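Side-chain contacts in p800 reaction center core protein (Heliobacterium modesticaldum, PDB 5V8K), which forms the core of a homodimeric photosynthetic reaction center that binds bacteriochlorophylls, chlorophyll and a [4Fe-4S] cluster: residues A[78-81]-A[82-86]; A[392-395]-A[396-400]; A[439-442]-A[443-447]. All coordinates share one frame; numbering follows the deposited sequence.

Contact 1 (A[78-81]-A[82-86]). With GBF (Bacteriochlorophyll g), chain J.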
loop_
_atom_site.group_PDB
_atom_site.type_symbol
_atom_site.label_atom_id
_atom_site.label_comp_id
_atom_site.label_asym_id
_atom_site.label_seq_id
_atom_site.Cartn_x
_atom_site.Cartn_y
_atom_site.Cartn_z
ATOM N N ASP A 78 2.669 -40.264 -23.259
ATOM C CA ASP A 78 2.096 -40.541 -21.945
ATOM C C ASP A 78 1.281 -39.350 -21.434
ATOM O O ASP A 78 0.149 -39.511 -20.962
ATOM C CB ASP A 78 3.213 -40.860 -20.946
ATOM C CG ASP A 78 3.811 -42.229 -21.127
ATOM O OD1 ASP A 78 3.177 -43.119 -21.738
ATOM O OD2 ASP A 78 4.924 -42.419 -20.598
ATOM N N ALA A 79 1.863 -38.146 -21.508
ATOM C CA ALA A 79 1.183 -36.951 -21.022
ATOM C C ALA A 79 -0.137 -36.737 -21.753
ATOM O O ALA A 79 -1.161 -36.428 -21.128
ATOM C CB ALA A 79 2.093 -35.725 -21.186
ATOM N N LEU A 80 -0.134 -36.912 -23.080
ATOM C CA LEU A 80 -1.356 -36.719 -23.859
ATOM C C LEU A 80 -2.388 -37.790 -23.532
ATOM O O LEU A 80 -3.571 -37.490 -23.392
ATOM C CB LEU A 80 -1.044 -36.703 -25.356
ATOM C CG LEU A 80 -0.209 -35.530 -25.873
ATOM C CD1 LEU A 80 0.012 -35.705 -27.361
ATOM C CD2 LEU A 80 -0.896 -34.228 -25.630
ATOM N N PHE A 81 -1.974 -39.042 -23.401
ATOM C CA PHE A 81 -2.949 -40.056 -23.034
ATOM C C PHE A 81 -3.576 -39.736 -21.685
ATOM O O PHE A 81 -4.793 -39.829 -21.517
ATOM C CB PHE A 81 -2.306 -41.442 -23.005
ATOM C CG PHE A 81 -3.214 -42.530 -22.467
ATOM C CD1 PHE A 81 -4.206 -43.099 -23.262
ATOM C CD2 PHE A 81 -3.054 -42.995 -21.177
ATOM C CE1 PHE A 81 -5.028 -44.121 -22.770
ATOM C CE2 PHE A 81 -3.874 -44.002 -20.674
ATOM C CZ PHE A 81 -4.856 -44.564 -21.476
ATOM N N VAL A 82 -2.763 -39.344 -20.709
ATOM C CA VAL A 82 -3.312 -38.964 -19.408
ATOM C C VAL A 82 -4.246 -37.768 -19.554
ATOM O O VAL A 82 -5.340 -37.735 -18.972
ATOM C CB VAL A 82 -2.179 -38.685 -18.408
ATOM C CG1 VAL A 82 -2.742 -38.129 -17.079
ATOM C CG2 VAL A 82 -1.397 -39.952 -18.122
ATOM N N ALA A 83 -3.840 -36.762 -20.322
ATOM C CA ALA A 83 -4.660 -35.561 -20.408
ATOM C C ALA A 83 -5.993 -35.849 -21.086
ATOM O O ALA A 83 -7.033 -35.343 -20.652
ATOM C CB ALA A 83 -3.904 -34.465 -21.148
ATOM N N ARG A 84 -5.989 -36.681 -22.133
ATOM C CA ARG A 84 -7.204 -36.956 -22.894
ATOM C C ARG A 84 -8.162 -37.846 -22.125
ATOM O O ARG A 84 -9.379 -37.691 -22.237
ATOM C CB ARG A 84 -6.843 -37.602 -24.221
ATOM C CG ARG A 84 -6.197 -36.661 -25.174
ATOM C CD ARG A 84 -5.511 -37.420 -26.326
ATOM N NE ARG A 84 -4.784 -36.440 -27.108
ATOM C CZ ARG A 84 -3.976 -36.720 -28.114
ATOM N NH1 ARG A 84 -3.778 -37.970 -28.462
ATOM N NH2 ARG A 84 -3.361 -35.738 -28.747
ATOM N N MET A 85 -7.645 -38.784 -21.344
ATOM C CA MET A 85 -8.537 -39.579 -20.512
ATOM C C MET A 85 -9.179 -38.744 -19.409
ATOM O O MET A 85 -10.329 -38.990 -19.044
ATOM C CB MET A 85 -7.781 -40.769 -19.923
ATOM C CG MET A 85 -7.222 -41.721 -20.981
ATOM S SD MET A 85 -8.455 -42.884 -21.529
ATOM C CE MET A 85 -9.513 -41.971 -22.609
ATOM N N HIS A 86 -8.455 -37.776 -18.849
ATOM C CA HIS A 86 -9.067 -36.936 -17.824
ATOM C C HIS A 86 -10.090 -35.988 -18.413
ATOM O O HIS A 86 -11.052 -35.620 -17.724
ATOM C CB HIS A 86 -8.009 -36.150 -17.056
ATOM C CG HIS A 86 -7.287 -36.995 -16.081
ATOM N ND1 HIS A 86 -6.250 -37.830 -16.441
ATOM C CD2 HIS A 86 -7.520 -37.220 -14.775
ATOM C CE1 HIS A 86 -5.838 -38.487 -15.375
ATOM N NE2 HIS A 86 -6.591 -38.135 -14.356
HETATM MG MG GBF J . -6.424 -39.238 -12.174
HETATM C CHA GBF J . -3.368 -37.694 -11.414
HETATM C CHB GBF J . -4.768 -41.993 -13.037
HETATM C CHC GBF J . -9.519 -40.697 -12.408
HETATM C CHD GBF J . -8.007 -36.387 -10.659
HETATM N NA GBF J . -4.512 -39.680 -12.379
HETATM C C1A GBF J . -3.373 -39.045 -12.073
HETATM C C2A GBF J . -2.098 -39.841 -12.083
HETATM C C3A GBF J . -2.555 -40.999 -12.957
HETATM C C4A GBF J . -4.046 -40.884 -12.770
HETATM C CMA GBF J . -2.179 -40.859 -14.447
HETATM C CAA GBF J . -1.491 -40.332 -10.763
HETATM C CBA GBF J . -2.488 -41.055 -9.881
HETATM C CGA GBF J . -3.426 -40.122 -9.171
HETATM O O1A GBF J . -3.023 -39.162 -8.528
HETATM O O2A GBF J . -4.722 -40.656 -8.860
HETATM N NB GBF J . -7.042 -41.137 -12.579
HETATM C C1B GBF J . -6.237 -42.136 -12.984
HETATM C C2B GBF J . -6.993 -43.279 -13.177
HETATM C C3B GBF J . -8.319 -42.912 -13.012
HETATM C C4B GBF J . -8.316 -41.525 -12.702
HETATM C CMB GBF J . -6.474 -44.654 -13.516
HETATM C CAB GBF J . -9.395 -43.921 -13.159
HETATM C CBB GBF J . -10.689 -43.759 -13.176
HETATM N NC GBF J . -8.315 -38.671 -11.625
HETATM C C1C GBF J . -9.442 -39.338 -11.853
HETATM C C2C GBF J . -10.818 -38.841 -11.594
HETATM C C3C GBF J . -10.220 -37.603 -11.075
HETATM C C4C GBF J . -8.825 -37.536 -11.100
HETATM C CMC GBF J . -11.571 -38.670 -12.913
HETATM C CAC GBF J . -11.029 -36.461 -10.562
HETATM C CBC GBF J . -12.546 -36.481 -10.492
HETATM N ND GBF J . -5.955 -37.500 -11.265
HETATM C C1D GBF J . -6.536 -36.437 -10.719
HETATM C C2D GBF J . -5.672 -35.209 -10.127
HETATM C C3D GBF J . -4.506 -35.887 -10.484
HETATM C C4D GBF J . -4.627 -37.152 -11.118
HETATM C CMD GBF J . -5.967 -33.911 -9.450
HETATM C CAD GBF J . -3.052 -35.605 -10.398
HETATM O OBD GBF J . -2.362 -34.667 -9.899
HETATM C CBD GBF J . -2.298 -36.717 -11.089
HETATM C CGD GBF J . -1.485 -36.220 -12.236
HETATM O O1D GBF J . -1.867 -35.496 -13.140
HETATM O O2D GBF J . -0.122 -36.602 -12.303
HETATM C CED GBF J . 0.538 -35.934 -13.373
HETATM C C1 GBF J . -5.762 -39.775 -8.488
HETATM C C2 GBF J . -7.110 -40.362 -8.862
HETATM C C3 GBF J . -7.625 -41.395 -8.199
HETATM C C4 GBF J . -6.838 -41.968 -7.073
HETATM C C5 GBF J . -8.963 -41.981 -8.604
HETATM C C6 GBF J . -8.846 -43.475 -8.903
HETATM C C7 GBF J . -10.172 -44.023 -9.407
HETATM C C8 GBF J . -10.677 -45.205 -8.999
HETATM C C9 GBF J . -12.006 -45.701 -9.528
HETATM C C10 GBF J . -9.965 -46.062 -7.997
#
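M85 lies over one face of the F81 ring, one helical turn on, with its CG 3.8 Å from the ring centroid and only 16° off the ring normal, a CH-pi contact set toward the rim. The M85 sulfur follows obliquely beside CE1 and CZ, which makes the pair a Met-aromatic contact as well. F81 swings its ring along the helix toward M85 because CG stands anti to the backbone N (chi1 173°). On another flank, L80 CB sits above the centre of the R84 guanidinium, and L80 CD1 comes 3.6 Å from R84 NH2; the extended arginine chain carries NE on to a hydrogen bond with the keto oxygen of a second bacteriochlorophyll g. H86 is gripped from behind: its ND1 donates to V82 O at 2.7 Å, the oxygen lying in the imidazole plane, while H86 N reaches that oxygen from the opposite face of its carbonyl plane. This fixes the ring's rotation and points NE2 at the magnesium, 2.5 Å away. Replacing H86 with an alanine would probably leave this magnesium without its protein ligand and V82 O with one donor fewer. V82 CG1 meets the pigment methyl CMA at 3.8 Å. Axial ligation of magnesium by a histidine, here braced by the carbonyl four residues earlier, is a common way for a membrane helix to hold a (bacterio)chlorophyll, in this case probably an antenna pigment.

Contact 2 (A[392-395]-A[396-400]); sequences TMVP and MWRMV. With GBF (Bacteriochlorophyll g), chain T.
M393 and W397 stand one turn apart on helix 376-401, joined by a backbone bond from W397 N to M393 O of 2.8 Å. The next two rungs, R398 N to V394 O and M399 N to P395 O, carry the hydrogen-bonded ladder on past P395, whose N has no hydrogen for the turn before; the helix is kinked there. The M393 and W397 side chains run side by side, pointing the same way. The thioether arrives at the edge of the indole, 79° off the normal of the five-membered ring, where W397 NE1 makes a weak hydrogen bond of 3.5 Å to M393 SD. A bend at the last torsion (chi3 -70°) points the M393 methyl away from the indole and leaves the sulfur facing NE1. M393 CB also packs on W397 CD1 at 3.8 Å. Bacteriochlorophyll g covers one face of the indole: its methyl CMB rests over the centre of the ring system, 3.2 Å from W397 CE2, while its vinyl carbon CBB comes to 3.4 Å from M393 SD. F317 of helix 311-344 meets the indole edge-to-face. M396 CG lies 3.3 Å from T392 O, with the M396 sulfur beside T392 CG2. R398 NH2 reaches the second subunit, bonding S545 O and making a salt bridge with E548, and R398 NH1 bonds the keto oxygen of the 8(1)-OH-chlorophyll aF. Together, the edge-on Met-aromatic pair and the pigment methyl on the indole face form one wall of a bacteriochlorophyll pocket on a proline-kinked, predicted transmembrane helix.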
loop_
_atom_site.group_PDB
_atom_site.type_symbol
_atom_site.label_atom_id
_atom_site.label_comp_id
_atom_site.label_asym_id
_atom_site.label_seq_id
_atom_site.Cartn_x
_atom_site.Cartn_y
_atom_site.Cartn_z
ATOM N N THR A 392 -4.128 -13.160 13.727
ATOM C CA THR A 392 -5.217 -13.594 12.857
ATOM C C THR A 392 -6.394 -14.142 13.659
ATOM O O THR A 392 -7.553 -13.938 13.297
ATOM C CB THR A 392 -4.698 -14.653 11.865
ATOM O OG1 THR A 392 -3.649 -14.085 11.072
ATOM C CG2 THR A 392 -5.799 -15.065 10.938
ATOM N N MET A 393 -6.122 -14.843 14.745
ATOM C CA MET A 393 -7.207 -15.402 15.547
ATOM C C MET A 393 -8.070 -14.329 16.230
ATOM O O MET A 393 -9.180 -14.656 16.691
ATOM C CB MET A 393 -6.661 -16.338 16.635
ATOM C CG MET A 393 -6.230 -17.733 16.176
ATOM S SD MET A 393 -6.091 -18.875 17.579
ATOM C CE MET A 393 -4.640 -18.210 18.384
ATOM N N VAL A 394 -7.610 -13.075 16.320
ATOM C CA VAL A 394 -8.409 -12.033 17.000
ATOM C C VAL A 394 -9.718 -11.832 16.232
ATOM O O VAL A 394 -10.790 -11.992 16.826
ATOM C CB VAL A 394 -7.625 -10.712 17.174
ATOM C CG1 VAL A 394 -8.525 -9.562 17.598
ATOM C CG2 VAL A 394 -6.512 -10.900 18.235
ATOM N N PRO A 395 -9.703 -11.515 14.929
ATOM C CA PRO A 395 -10.985 -11.477 14.204
ATOM C C PRO A 395 -11.702 -12.829 14.150
ATOM O O PRO A 395 -12.940 -12.853 14.142
ATOM C CB PRO A 395 -10.614 -10.979 12.793
ATOM C CG PRO A 395 -9.134 -11.128 12.667
ATOM C CD PRO A 395 -8.578 -11.078 14.100
ATOM N N MET A 396 -10.974 -13.948 14.173
ATOM C CA MET A 396 -11.614 -15.264 14.106
ATOM C C MET A 396 -12.458 -15.541 15.348
ATOM O O MET A 396 -13.590 -16.037 15.247
ATOM C CB MET A 396 -10.569 -16.362 13.917
ATOM C CG MET A 396 -9.798 -16.232 12.624
ATOM S SD MET A 396 -8.515 -17.488 12.396
ATOM C CE MET A 396 -9.591 -18.860 12.161
ATOM N N TRP A 397 -11.918 -15.254 16.533
ATOM C CA TRP A 397 -12.701 -15.519 17.728
ATOM C C TRP A 397 -13.809 -14.488 17.924
ATOM O O TRP A 397 -14.822 -14.799 18.558
ATOM C CB TRP A 397 -11.813 -15.618 18.962
ATOM C CG TRP A 397 -11.029 -16.901 18.968
ATOM C CD1 TRP A 397 -9.683 -17.036 18.774
ATOM C CD2 TRP A 397 -11.536 -18.232 19.168
ATOM N NE1 TRP A 397 -9.320 -18.345 18.860
ATOM C CE2 TRP A 397 -10.431 -19.109 19.110
ATOM C CE3 TRP A 397 -12.807 -18.768 19.401
ATOM C CZ2 TRP A 397 -10.562 -20.501 19.232
ATOM C CZ3 TRP A 397 -12.930 -20.164 19.559
ATOM C CH2 TRP A 397 -11.807 -21.006 19.463
ATOM N N ARG A 398 -13.695 -13.318 17.299
ATOM C CA ARG A 398 -14.812 -12.378 17.303
ATOM C C ARG A 398 -15.968 -12.850 16.406
ATOM O O ARG A 398 -17.138 -12.662 16.761
ATOM C CB ARG A 398 -14.306 -10.990 16.894
ATOM C CG ARG A 398 -13.408 -10.314 17.975
ATOM C CD ARG A 398 -12.757 -9.068 17.428
ATOM N NE ARG A 398 -13.708 -7.985 17.210
ATOM C CZ ARG A 398 -13.342 -6.734 16.930
ATOM N NH1 ARG A 398 -12.059 -6.439 16.857
ATOM N NH2 ARG A 398 -14.240 -5.753 16.792
ATOM N N MET A 399 -15.668 -13.463 15.245
ATOM C CA MET A 399 -16.687 -14.147 14.443
ATOM C C MET A 399 -17.489 -15.100 15.297
ATOM O O MET A 399 -18.726 -15.107 15.259
ATOM C CB MET A 399 -16.049 -14.944 13.282
ATOM C CG MET A 399 -15.724 -14.180 12.033
ATOM S SD MET A 399 -15.271 -15.301 10.624
ATOM C CE MET A 399 -13.627 -15.869 11.000
ATOM N N VAL A 400 -16.783 -15.908 16.088
ATOM C CA VAL A 400 -17.403 -16.975 16.863
ATOM C C VAL A 400 -18.254 -16.419 18.001
ATOM O O VAL A 400 -19.370 -16.891 18.233
ATOM C CB VAL A 400 -16.321 -17.927 17.392
ATOM C CG1 VAL A 400 -16.935 -18.970 18.322
ATOM C CG2 VAL A 400 -15.594 -18.588 16.228
HETATM MG MG GBF T . -12.418 -25.118 15.405
HETATM C CHA GBF T . -15.679 -26.196 16.121
HETATM C CHB GBF T . -13.413 -21.999 15.869
HETATM C CHC GBF T . -9.085 -24.405 15.257
HETATM C CHD GBF T . -11.570 -28.626 15.045
HETATM N NA GBF T . -14.142 -24.280 15.892
HETATM C C1A GBF T . -15.357 -24.741 16.194
HETATM C C2A GBF T . -16.384 -23.824 16.757
HETATM C C3A GBF T . -15.782 -22.551 16.150
HETATM C C4A GBF T . -14.359 -22.971 15.956
HETATM C CMA GBF T . -16.400 -22.149 14.815
HETATM C CAA GBF T . -16.475 -23.904 18.300
HETATM C CBA GBF T . -15.240 -23.373 19.027
HETATM C CGA GBF T . -15.495 -23.421 20.519
HETATM O O1A GBF T . -16.531 -22.953 20.982
HETATM O O2A GBF T . -14.307 -23.443 21.354
HETATM N NB GBF T . -11.351 -23.404 15.725
HETATM C C1B GBF T . -11.936 -22.182 15.741
HETATM C C2B GBF T . -10.941 -21.236 15.810
HETATM C C3B GBF T . -9.741 -21.909 15.657
HETATM C C4B GBF T . -10.046 -23.279 15.477
HETATM C CMB GBF T . -11.143 -19.751 16.020
HETATM C CAB GBF T . -8.473 -21.170 15.723
HETATM C CBB GBF T . -7.261 -21.644 15.906
HETATM N NC GBF T . -10.742 -26.279 15.214
HETATM C C1C GBF T . -9.493 -25.830 15.130
HETATM C C2C GBF T . -8.301 -26.672 14.833
HETATM C C3C GBF T . -9.165 -27.842 14.861
HETATM C C4C GBF T . -10.522 -27.601 15.034
HETATM C CMC GBF T . -7.828 -26.384 13.385
HETATM C CAC GBF T . -8.602 -29.189 14.644
HETATM C CBC GBF T . -7.116 -29.382 14.466
HETATM N ND GBF T . -13.247 -26.954 15.545
HETATM C C1D GBF T . -12.954 -28.240 15.362
HETATM C C2D GBF T . -14.099 -29.386 15.475
HETATM C C3D GBF T . -15.048 -28.405 15.783
HETATM C C4D GBF T . -14.611 -27.045 15.814
HETATM C CMD GBF T . -14.142 -30.864 15.350
HETATM C CAD GBF T . -16.465 -28.407 16.211
HETATM O OBD GBF T . -17.371 -29.305 16.175
HETATM C CBD GBF T . -16.927 -26.975 16.306
HETATM C CGD GBF T . -17.895 -26.563 15.234
HETATM O O1D GBF T . -17.540 -26.105 14.161
HETATM O O2D GBF T . -19.307 -26.708 15.421
HETATM C CED GBF T . -20.014 -27.243 14.302
HETATM C C1 GBF T . -14.287 -23.027 22.716
HETATM C C2 GBF T . -12.880 -22.554 22.978
HETATM C C3 GBF T . -11.866 -23.404 23.201
HETATM C C4 GBF T . -12.082 -24.887 23.222
HETATM C C5 GBF T . -10.474 -22.860 23.435
#

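Contact 3 (A[439-442]-A[443-447]). With AOH (8(1)-OH-Chlorophyll aF), chain E.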
loop_
_atom_site.group_PDB
_atom_site.type_symbol
_atom_site.label_atom_id
_atom_site.label_comp_id
_atom_site.label_asym_id
_atom_site.label_seq_id
_atom_site.Cartn_x
_atom_site.Cartn_y
_atom_site.Cartn_z
ATOM N N ASP A 439 -17.683 -9.250 8.209
ATOM C CA ASP A 439 -16.635 -8.240 8.136
ATOM C C ASP A 439 -15.426 -8.642 8.989
ATOM O O ASP A 439 -14.292 -8.310 8.649
ATOM C CB ASP A 439 -17.212 -6.885 8.536
ATOM C CG ASP A 439 -18.212 -6.331 7.494
ATOM O OD1 ASP A 439 -18.187 -6.778 6.310
ATOM O OD2 ASP A 439 -19.023 -5.444 7.850
ATOM N N GLN A 440 -15.639 -9.447 10.032
ATOM C CA GLN A 440 -14.521 -10.031 10.768
ATOM C C GLN A 440 -13.881 -11.182 9.992
ATOM O O GLN A 440 -12.681 -11.439 10.138
ATOM C CB GLN A 440 -14.975 -10.509 12.147
ATOM C CG GLN A 440 -15.383 -9.386 13.096
ATOM C CD GLN A 440 -14.212 -8.458 13.416
ATOM O OE1 GLN A 440 -13.133 -8.903 13.832
ATOM N NE2 GLN A 440 -14.407 -7.171 13.185
ATOM N N PHE A 441 -14.660 -11.901 9.185
ATOM C CA PHE A 441 -14.070 -12.855 8.250
ATOM C C PHE A 441 -13.061 -12.177 7.332
ATOM O O PHE A 441 -11.929 -12.644 7.193
ATOM C CB PHE A 441 -15.159 -13.545 7.429
ATOM C CG PHE A 441 -14.627 -14.189 6.174
ATOM C CD1 PHE A 441 -13.992 -15.401 6.235
ATOM C CD2 PHE A 441 -14.709 -13.538 4.970
ATOM C CE1 PHE A 441 -13.475 -15.992 5.105
ATOM C CE2 PHE A 441 -14.173 -14.106 3.792
ATOM C CZ PHE A 441 -13.555 -15.345 3.858
ATOM N N TYR A 442 -13.450 -11.069 6.689
ATOM C CA TYR A 442 -12.512 -10.357 5.821
ATOM C C TYR A 442 -11.277 -9.942 6.596
ATOM O O TYR A 442 -10.158 -9.990 6.064
ATOM C CB TYR A 442 -13.151 -9.115 5.195
ATOM C CG TYR A 442 -14.398 -9.337 4.412
ATOM C CD1 TYR A 442 -14.495 -10.357 3.477
ATOM C CD2 TYR A 442 -15.504 -8.529 4.606
ATOM C CE1 TYR A 442 -15.646 -10.569 2.790
ATOM C CE2 TYR A 442 -16.692 -8.729 3.891
ATOM C CZ TYR A 442 -16.747 -9.758 2.962
ATOM O OH TYR A 442 -17.928 -10.031 2.260
ATOM N N LEU A 443 -11.468 -9.444 7.839
ATOM C CA LEU A 443 -10.340 -8.922 8.578
ATOM C C LEU A 443 -9.367 -10.045 8.912
ATOM O O LEU A 443 -8.152 -9.843 8.908
ATOM C CB LEU A 443 -10.838 -8.197 9.859
ATOM C CG LEU A 443 -9.846 -7.413 10.714
ATOM C CD1 LEU A 443 -9.141 -6.326 9.869
ATOM C CD2 LEU A 443 -10.470 -6.766 11.952
ATOM N N ALA A 444 -9.878 -11.240 9.199
ATOM C CA ALA A 444 -8.967 -12.351 9.446
ATOM C C ALA A 444 -8.164 -12.694 8.186
ATOM O O ALA A 444 -6.959 -12.975 8.263
ATOM C CB ALA A 444 -9.734 -13.553 9.974
ATOM N N ILE A 445 -8.795 -12.608 7.007
ATOM C CA ILE A 445 -8.071 -12.812 5.751
ATOM C C ILE A 445 -6.925 -11.812 5.628
ATOM O O ILE A 445 -5.808 -12.172 5.253
ATOM C CB ILE A 445 -9.027 -12.707 4.549
ATOM C CG1 ILE A 445 -10.106 -13.829 4.577
ATOM C CG2 ILE A 445 -8.233 -12.719 3.246
ATOM C CD1 ILE A 445 -9.542 -15.261 4.361
ATOM N N PHE A 446 -7.207 -10.531 5.891
ATOM C CA PHE A 446 -6.187 -9.477 5.871
ATOM C C PHE A 446 -5.058 -9.790 6.844
ATOM O O PHE A 446 -3.876 -9.709 6.497
ATOM C CB PHE A 446 -6.794 -8.119 6.277
ATOM C CG PHE A 446 -7.590 -7.428 5.208
ATOM C CD1 PHE A 446 -7.011 -7.072 4.013
ATOM C CD2 PHE A 446 -8.911 -7.087 5.434
ATOM C CE1 PHE A 446 -7.773 -6.401 3.004
ATOM C CE2 PHE A 446 -9.688 -6.438 4.452
ATOM C CZ PHE A 446 -9.105 -6.101 3.228
ATOM N N PHE A 447 -5.414 -10.055 8.105
ATOM C CA PHE A 447 -4.426 -10.306 9.154
ATOM C C PHE A 447 -3.567 -11.542 8.852
ATOM O O PHE A 447 -2.421 -11.643 9.321
ATOM C CB PHE A 447 -5.146 -10.495 10.502
ATOM C CG PHE A 447 -5.575 -9.191 11.209
ATOM C CD1 PHE A 447 -5.581 -7.965 10.566
ATOM C CD2 PHE A 447 -5.963 -9.230 12.529
ATOM C CE1 PHE A 447 -5.982 -6.794 11.239
ATOM C CE2 PHE A 447 -6.372 -8.057 13.203
ATOM C CZ PHE A 447 -6.366 -6.846 12.543
HETATM C C1 AOH E . -1.961 -7.226 19.830
HETATM C C2 AOH E . -1.060 -6.215 19.174
HETATM C C3 AOH E . -0.151 -6.520 18.257
HETATM C C4 AOH E . 0.065 -7.911 17.810
HETATM C C5 AOH E . 0.712 -5.417 17.724
HETATM C C6 AOH E . 2.040 -5.345 18.470
HETATM C C7 AOH E . 2.899 -4.420 17.638
HETATM C C8 AOH E . 4.150 -4.126 17.974
HETATM C C9 AOH E . 4.703 -4.677 19.255
HETATM C C10 AOH E . 4.925 -3.138 17.139
HETATM C C11 AOH E . 5.632 -3.579 15.879
HETATM C C15 AOH E . 7.576 -3.611 13.656
HETATM C C14 AOH E . 8.009 -1.084 14.001
HETATM C C13 AOH E . 7.298 -2.349 14.412
HETATM C C12 AOH E . 6.407 -2.353 15.422
HETATM N NB AOH E . -2.528 -3.279 12.886
HETATM N ND AOH E . -6.588 -3.402 12.985
HETATM C C1A AOH E . -5.534 -4.078 15.785
HETATM C C1B AOH E . -1.670 -3.414 13.920
HETATM C C1C AOH E . -3.635 -2.799 10.120
HETATM C C1D AOH E . -7.494 -3.229 12.013
HETATM C C2A AOH E . -5.162 -4.635 17.129
HETATM C C2B AOH E . -0.347 -3.196 13.544
HETATM C C2C AOH E . -4.053 -2.708 8.800
HETATM C C2D AOH E . -8.778 -3.385 12.503
HETATM C C3A AOH E . -3.687 -4.234 17.102
HETATM C C3B AOH E . -0.417 -2.944 12.179
HETATM C C3C AOH E . -5.433 -2.748 8.831
HETATM C C3D AOH E . -8.632 -3.680 13.854
HETATM C C4A AOH E . -3.384 -3.858 15.674
HETATM C C4B AOH E . -1.757 -3.034 11.807
HETATM C C4C AOH E . -5.746 -2.866 10.196
HETATM C C4D AOH E . -7.267 -3.725 14.131
HETATM C CAA AOH E . -5.463 -6.124 17.224
HETATM C CAB AOH E . 0.811 -2.623 11.472
HETATM C CAC AOH E . -6.292 -2.737 7.642
HETATM C CAD AOH E . -9.289 -4.186 15.091
HETATM C CBA AOH E . -5.462 -6.590 18.681
HETATM C CBB AOH E . 0.937 -2.047 10.314
HETATM C CBC AOH E . -7.407 -1.743 7.677
HETATM C CBD AOH E . -8.241 -4.354 16.142
HETATM C CED AOH E . -8.378 -1.283 18.485
HETATM C CGA AOH E . -4.227 -7.345 19.073
HETATM C CGD AOH E . -8.528 -3.459 17.321
HETATM C CHA AOH E . -6.977 -4.031 15.461
HETATM C CHB AOH E . -2.107 -3.724 15.306
HETATM C CHC AOH E . -2.218 -2.792 10.449
HETATM C CHD AOH E . -7.135 -2.944 10.609
HETATM C CMA AOH E . -3.376 -3.055 18.016
HETATM C CMB AOH E . 0.902 -3.210 14.397
HETATM C CMC AOH E . -3.188 -2.619 7.574
HETATM C CMD AOH E . -10.021 -3.221 11.676
HETATM N NA AOH E . -4.531 -3.713 14.990
HETATM N NC AOH E . -4.658 -2.863 10.982
HETATM O O1 AOH E . -6.886 -4.044 7.439
HETATM O O1A AOH E . -3.753 -8.224 18.364
HETATM O O1D AOH E . -9.045 -3.887 18.338
HETATM O O2A AOH E . -3.266 -6.658 19.830
HETATM O O2D AOH E . -8.186 -2.057 17.280
HETATM O OBD AOH E . -10.558 -4.062 15.210
HETATM MG MG AOH E . -4.573 -3.118 13.038
HETATM O O HOH W 1 -4.632 -0.789 13.538
#
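Helix 437-447, which overlaps the start of a predicted transmembrane span, brings D439 near the [4Fe-4S] cluster ligands C424 and C433 and sets L443 and F447 against the 8(1)-OH-chlorophyll aF; F441 and I445 meet across one of its turns. I445 CG1 lies over one face of the F441 ring, 4.1 Å from the centroid and 22° off the normal, a CH-pi contact displaced toward CZ. With chi1 at 162°, the F441 ring falls on the carbonyl-carbon side and lies against I445. F441, Y442 and I445 line the pocket of a bound phospholipid. On the pigment side, both methyls of L443 press on the chlorophyll methyl CMD, the nearer being CD2 at 3.6 Å. Q440 runs beside L443, its OE1 3.9 Å from L443 CD2, and its NE2 is held by S434 O and by S545 OG of the second subunit. F447 takes L443 CG over one face and turns an edge to the macrocycle, with CZ 3.5 Å from the pigment nitrogen ND. A water ligates the chlorophyll magnesium at 2.4 Å. F446 has the pigment hydroxyl O1 over one face. D439 forms a salt bridge with K579; the same helix 575-599 packs on Y442 and I445 through A580, C583 and F587. Helix 376-401 touches Q440, F441 and F447, helix 258-291 lies against F441, A444 and I445, and Y542 of the second subunit packs on Y442.

Overall arrangement
Contacts 2 and 3 are neighbours, with centres about 8 Å apart, where helices 376-401 and 437-447 pack together: P395 CG meets A444 CA at 3.4 Å, and F447 O receives a weak hydrogen bond from T392 OG1. Both border the same 8(1)-OH-chlorophyll aF, and both reach the second subunit, where S545 is a shared partner of R398, Q440 and the pigment. The D439 side chain lies about 6 Å from those of the cluster ligands C424 and C433, and that of R398 about 10 Å from C433. Contact 1 stands apart on the opposite side of the chain's centre, about 45 Å from contact 2 and 41 Å from contact 3 (centre to centre), among other bacteriochlorophylls.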